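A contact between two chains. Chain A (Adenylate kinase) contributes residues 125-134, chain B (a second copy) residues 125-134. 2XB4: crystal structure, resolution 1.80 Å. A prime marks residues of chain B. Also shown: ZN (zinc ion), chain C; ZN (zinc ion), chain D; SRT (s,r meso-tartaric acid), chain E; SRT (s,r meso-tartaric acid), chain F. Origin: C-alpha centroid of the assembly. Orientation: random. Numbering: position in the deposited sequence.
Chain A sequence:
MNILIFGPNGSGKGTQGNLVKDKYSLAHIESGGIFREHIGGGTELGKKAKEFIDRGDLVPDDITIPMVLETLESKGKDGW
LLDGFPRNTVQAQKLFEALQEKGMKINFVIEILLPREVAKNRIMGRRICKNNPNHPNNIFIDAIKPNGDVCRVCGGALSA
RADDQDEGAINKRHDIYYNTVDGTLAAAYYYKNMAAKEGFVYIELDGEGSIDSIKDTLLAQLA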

# COMPACT_ATOMS: atom_id res chain seq x y z
N GLY A 125 -12.84 -8.88 3.32
CA GLY A 125 -13.86 -8.21 2.46
C GLY A 125 -13.76 -6.68 2.46
O GLY A 125 -14.39 -5.98 1.61
N ARG A 126 -12.95 -6.11 3.34
CA ARG A 126 -12.83 -4.64 3.38
C ARG A 126 -12.28 -4.07 2.06
O ARG A 126 -11.29 -4.61 1.52
CB ARG A 126 -11.84 -4.24 4.47
CG ARG A 126 -12.24 -4.63 5.99
CD ARG A 126 -11.02 -4.53 6.92
NE ARG A 126 -11.46 -4.75 8.30
CZ ARG A 126 -10.65 -5.08 9.32
NH1 ARG A 126 -9.34 -5.19 9.09
NH2 ARG A 126 -11.16 -5.27 10.56
N ARG A 127 -12.83 -2.97 1.60
CA ARG A 127 -12.36 -2.28 0.35
C ARG A 127 -12.22 -0.83 0.73
O ARG A 127 -13.09 -0.30 1.41
CB ARG A 127 -13.36 -2.41 -0.80
CG ARG A 127 -13.41 -3.94 -1.32
CD ARG A 127 -12.03 -4.41 -1.94
NE ARG A 127 -12.09 -5.79 -2.45
CZ ARG A 127 -11.87 -6.90 -1.74
NH1 ARG A 127 -11.61 -6.85 -0.42
NH2 ARG A 127 -11.99 -8.10 -2.34
N ILE A 128 -11.06 -0.21 0.39
CA ILE A 128 -10.82 1.17 0.83
C ILE A 128 -11.08 2.09 -0.34
O ILE A 128 -10.60 1.84 -1.46
CB ILE A 128 -9.33 1.36 1.21
CG1 ILE A 128 -8.89 0.33 2.24
CG2 ILE A 128 -9.09 2.83 1.76
CD1 ILE A 128 -9.98 -0.03 3.26
N CYS A 129 -11.85 3.17 -0.10
CA CYS A 129 -12.07 4.19 -1.09
C CYS A 129 -10.86 5.10 -1.30
O CYS A 129 -10.30 5.67 -0.34
CB CYS A 129 -13.31 5.02 -0.65
SG CYS A 129 -13.71 6.46 -1.75
N LYS A 130 -10.49 5.28 -2.56
CA LYS A 130 -9.39 6.18 -2.93
C LYS A 130 -9.64 7.61 -2.53
O LYS A 130 -8.71 8.33 -2.14
CB LYS A 130 -9.14 6.09 -4.45
CG LYS A 130 -7.68 6.46 -4.79
CD LYS A 130 -7.26 6.27 -6.31
CE LYS A 130 -7.91 7.33 -7.27
NZ LYS A 130 -6.91 8.24 -8.00
N ASN A 131 -10.91 8.04 -2.59
CA ASN A 131 -11.21 9.48 -2.36
C ASN A 131 -11.25 9.78 -0.86
O ASN A 131 -10.86 10.90 -0.44
CB ASN A 131 -12.59 9.89 -2.94
CG ASN A 131 -12.64 9.81 -4.48
OD1 ASN A 131 -11.63 9.88 -5.17
ND2 ASN A 131 -13.85 9.69 -5.00
N ASN A 132 -11.79 8.85 -0.08
CA ASN A 132 -11.85 9.11 1.36
C ASN A 132 -11.84 7.78 2.12
O ASN A 132 -12.80 7.00 2.03
CB ASN A 132 -13.16 9.86 1.68
CG ASN A 132 -13.24 10.33 3.17
OD1 ASN A 132 -12.70 9.69 4.07
ND2 ASN A 132 -13.97 11.41 3.41
N PRO A 133 -10.76 7.50 2.87
CA PRO A 133 -10.62 6.14 3.47
C PRO A 133 -11.65 5.90 4.60
O PRO A 133 -11.83 4.77 4.99
CB PRO A 133 -9.17 6.16 4.02
CG PRO A 133 -8.92 7.66 4.40
CD PRO A 133 -9.66 8.41 3.24
N ASN A 134 -12.37 6.92 5.02
CA ASN A 134 -13.40 6.80 6.09
C ASN A 134 -14.62 6.06 5.54
O ASN A 134 -15.38 5.50 6.36
CB ASN A 134 -13.97 8.16 6.61
CG ASN A 134 -12.91 9.09 7.31
OD1 ASN A 134 -11.83 8.64 7.71
ND2 ASN A 134 -13.29 10.38 7.50
N GLY B 125 -2.77 14.67 5.64
CA GLY B 125 -2.81 14.39 7.11
C GLY B 125 -3.54 13.10 7.47
O GLY B 125 -3.47 12.60 8.64
N ARG B 126 -4.22 12.48 6.52
CA ARG B 126 -4.96 11.23 6.83
C ARG B 126 -4.01 10.11 7.29
O ARG B 126 -2.95 9.90 6.66
CB ARG B 126 -5.65 10.73 5.57
CG ARG B 126 -6.79 11.69 4.94
CD ARG B 126 -7.12 11.27 3.50
NE ARG B 126 -8.26 12.06 3.02
CZ ARG B 126 -8.59 12.22 1.73
NH1 ARG B 126 -7.88 11.58 0.80
NH2 ARG B 126 -9.65 12.99 1.39
N ARG B 127 -4.41 9.36 8.30
CA ARG B 127 -3.61 8.21 8.82
C ARG B 127 -4.59 7.06 8.92
O ARG B 127 -5.70 7.27 9.38
CB ARG B 127 -3.00 8.49 10.20
CG ARG B 127 -1.84 9.60 10.07
CD ARG B 127 -0.62 9.10 9.21
NE ARG B 127 0.46 10.11 9.13
CZ ARG B 127 0.54 11.11 8.24
NH1 ARG B 127 -0.42 11.31 7.33
NH2 ARG B 127 1.57 11.96 8.32
N ILE B 128 -4.22 5.88 8.38
CA ILE B 128 -5.17 4.76 8.35
C ILE B 128 -4.81 3.81 9.47
O ILE B 128 -3.64 3.44 9.63
CB ILE B 128 -5.03 3.97 7.03
CG1 ILE B 128 -5.15 4.87 5.82
CG2 ILE B 128 -6.10 2.81 6.96
CD1 ILE B 128 -6.16 6.01 6.01
N CYS B 129 -5.82 3.39 10.25
CA CYS B 129 -5.64 2.38 11.27
C CYS B 129 -5.50 0.97 10.70
O CYS B 129 -6.34 0.51 9.90
CB CYS B 129 -6.86 2.46 12.23
SG CYS B 129 -6.87 1.17 13.57
N LYS B 130 -4.48 0.27 11.15
CA LYS B 130 -4.24 -1.12 10.75
C LYS B 130 -5.37 -2.04 11.15
O LYS B 130 -5.70 -2.98 10.41
CB LYS B 130 -2.92 -1.62 11.37
CG LYS B 130 -2.30 -2.76 10.52
CD LYS B 130 -0.87 -3.25 10.97
CE LYS B 130 -0.89 -4.07 12.32
NZ LYS B 130 -0.41 -5.52 12.20
N ASN B 131 -6.00 -1.77 12.30
CA ASN B 131 -7.01 -2.72 12.82
C ASN B 131 -8.35 -2.51 12.12
O ASN B 131 -9.11 -3.49 11.91
CB ASN B 131 -7.27 -2.52 14.34
CG ASN B 131 -6.05 -2.87 15.21
OD1 ASN B 131 -5.17 -3.64 14.82
ND2 ASN B 131 -6.02 -2.32 16.40
N ASN B 132 -8.69 -1.25 11.84
CA ASN B 132 -9.97 -1.01 11.17
C ASN B 132 -9.89 0.28 10.36
O ASN B 132 -9.77 1.37 10.93
CB ASN B 132 -11.08 -0.87 12.24
CG ASN B 132 -12.51 -0.77 11.62
OD1 ASN B 132 -12.70 -0.27 10.52
ND2 ASN B 132 -13.51 -1.22 12.37
N PRO B 133 -9.94 0.18 9.02
CA PRO B 133 -9.67 1.39 8.19
C PRO B 133 -10.81 2.44 8.30
O PRO B 133 -10.61 3.56 7.89
CB PRO B 133 -9.59 0.79 6.75
CG PRO B 133 -10.56 -0.43 6.78
CD PRO B 133 -10.30 -1.00 8.22
N ASN B 134 -11.92 2.09 8.93
CA ASN B 134 -13.07 3.02 9.11
C ASN B 134 -12.71 4.08 10.15
O ASN B 134 -13.34 5.15 10.13
CB ASN B 134 -14.37 2.36 9.66
CG ASN B 134 -15.00 1.27 8.72
OD1 ASN B 134 -14.70 1.20 7.52
ND2 ASN B 134 -15.94 0.47 9.29
ZN ZN C . -15.90 6.96 -1.18
ZN ZN D . -8.36 2.04 15.11
O1 SRT E . -12.78 -5.51 12.93
O11 SRT E . -12.64 -3.55 14.06
C1 SRT E . -12.25 -4.71 13.75
C2 SRT E . -11.22 -5.43 14.51
O2 SRT E . -10.18 -6.09 13.82
C3 SRT E . -11.18 -5.23 15.98
O3 SRT E . -12.12 -6.33 16.12
C4 SRT E . -9.90 -5.62 16.59
O4 SRT E . -9.02 -4.75 16.67
O41 SRT E . -9.78 -6.79 16.99
O1 SRT F . -11.98 14.69 1.28
O11 SRT F . -13.80 13.36 1.11
C1 SRT F . -12.83 14.01 0.65
C2 SRT F . -12.69 14.30 -0.78
O2 SRT F . -11.43 14.11 -1.41
C3 SRT F . -13.93 14.54 -1.57
O3 SRT F . -13.81 15.95 -1.23
C4 SRT F . -13.73 14.39 -3.02
O4 SRT F . -13.92 13.26 -3.49
O41 SRT F . -13.41 15.39 -3.67
O HOH W 1 -7.00 -5.45 10.50
O HOH W 2 -8.00 11.02 -1.88
O HOH W 3 -13.21 2.38 5.85
O HOH W 4 -15.41 6.17 8.83
O HOH W 5 -15.62 5.34 8.99
O HOH W 6 -10.58 6.45 7.81

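The two copies meet about an exact two-fold axis, so each contact described here from chain A recurs with the chains exchanged. Together the stretches bury 513 Å². Gly125 takes no part.

Arg126 points toward chain B and reaches far across in an extended side chain (m, t, t). Its aliphatic part packs on the proline, with Arg126 CD 3.8 Å from Pro133′ CD. Pro133′ CD and Asn132′ CA lie over one face of the guanidinium. At the tip, Arg126 NH2 is 3.0 Å from Asn131′ O. Arg126 NH1 donates to water 1 (2.7 Å from NH1 to the water O), and this water donates to Lys130′ O and Asn131′ O. A tartaric acid sits at the guanidinium edge, its O1 2.9 Å from Arg126 NH2; the same molecule accepts a hydrogen bond from Asn132′ ND2 at its O11, 3.0 Å away. The ligand thus touches both chains.

Arg127 points away and makes no contact; its NH1 donates to Arg126 O (3.0 Å). Ile128 points sideways, but its end comes nearer, and Ile128 CD1 lies 3.6 Å from Pro133′ CG. Two apolar groups meet here, both buried.

Cys129 does not reach chain B. Its SG binds zinc at 2.3 Å and accepts a hydrogen bond from Asn132 N (3.5 Å), which ties down the turn. Lys130 and Asn131 point away from chain B. Their carbonyl oxygens are what approach Arg126′: Asn131 O lies 3.0 Å from Arg126′ NH2, and Lys130 O is linked to Arg126′ NH1 through water 2.

Pro133 points toward chain B and is the most covered residue of its stretch. Its compact ring fits against Arg126′ and Ile128′. Near the axis, Pro133 O and Pro133′ O are 3.4 Å apart; as two acceptors, they do not bond. Asn134 O and Asn134′ O, 4.3 Å apart, are bridged by water modelled at two sites, 4 and 5, each 2.6 Å from both oxygens.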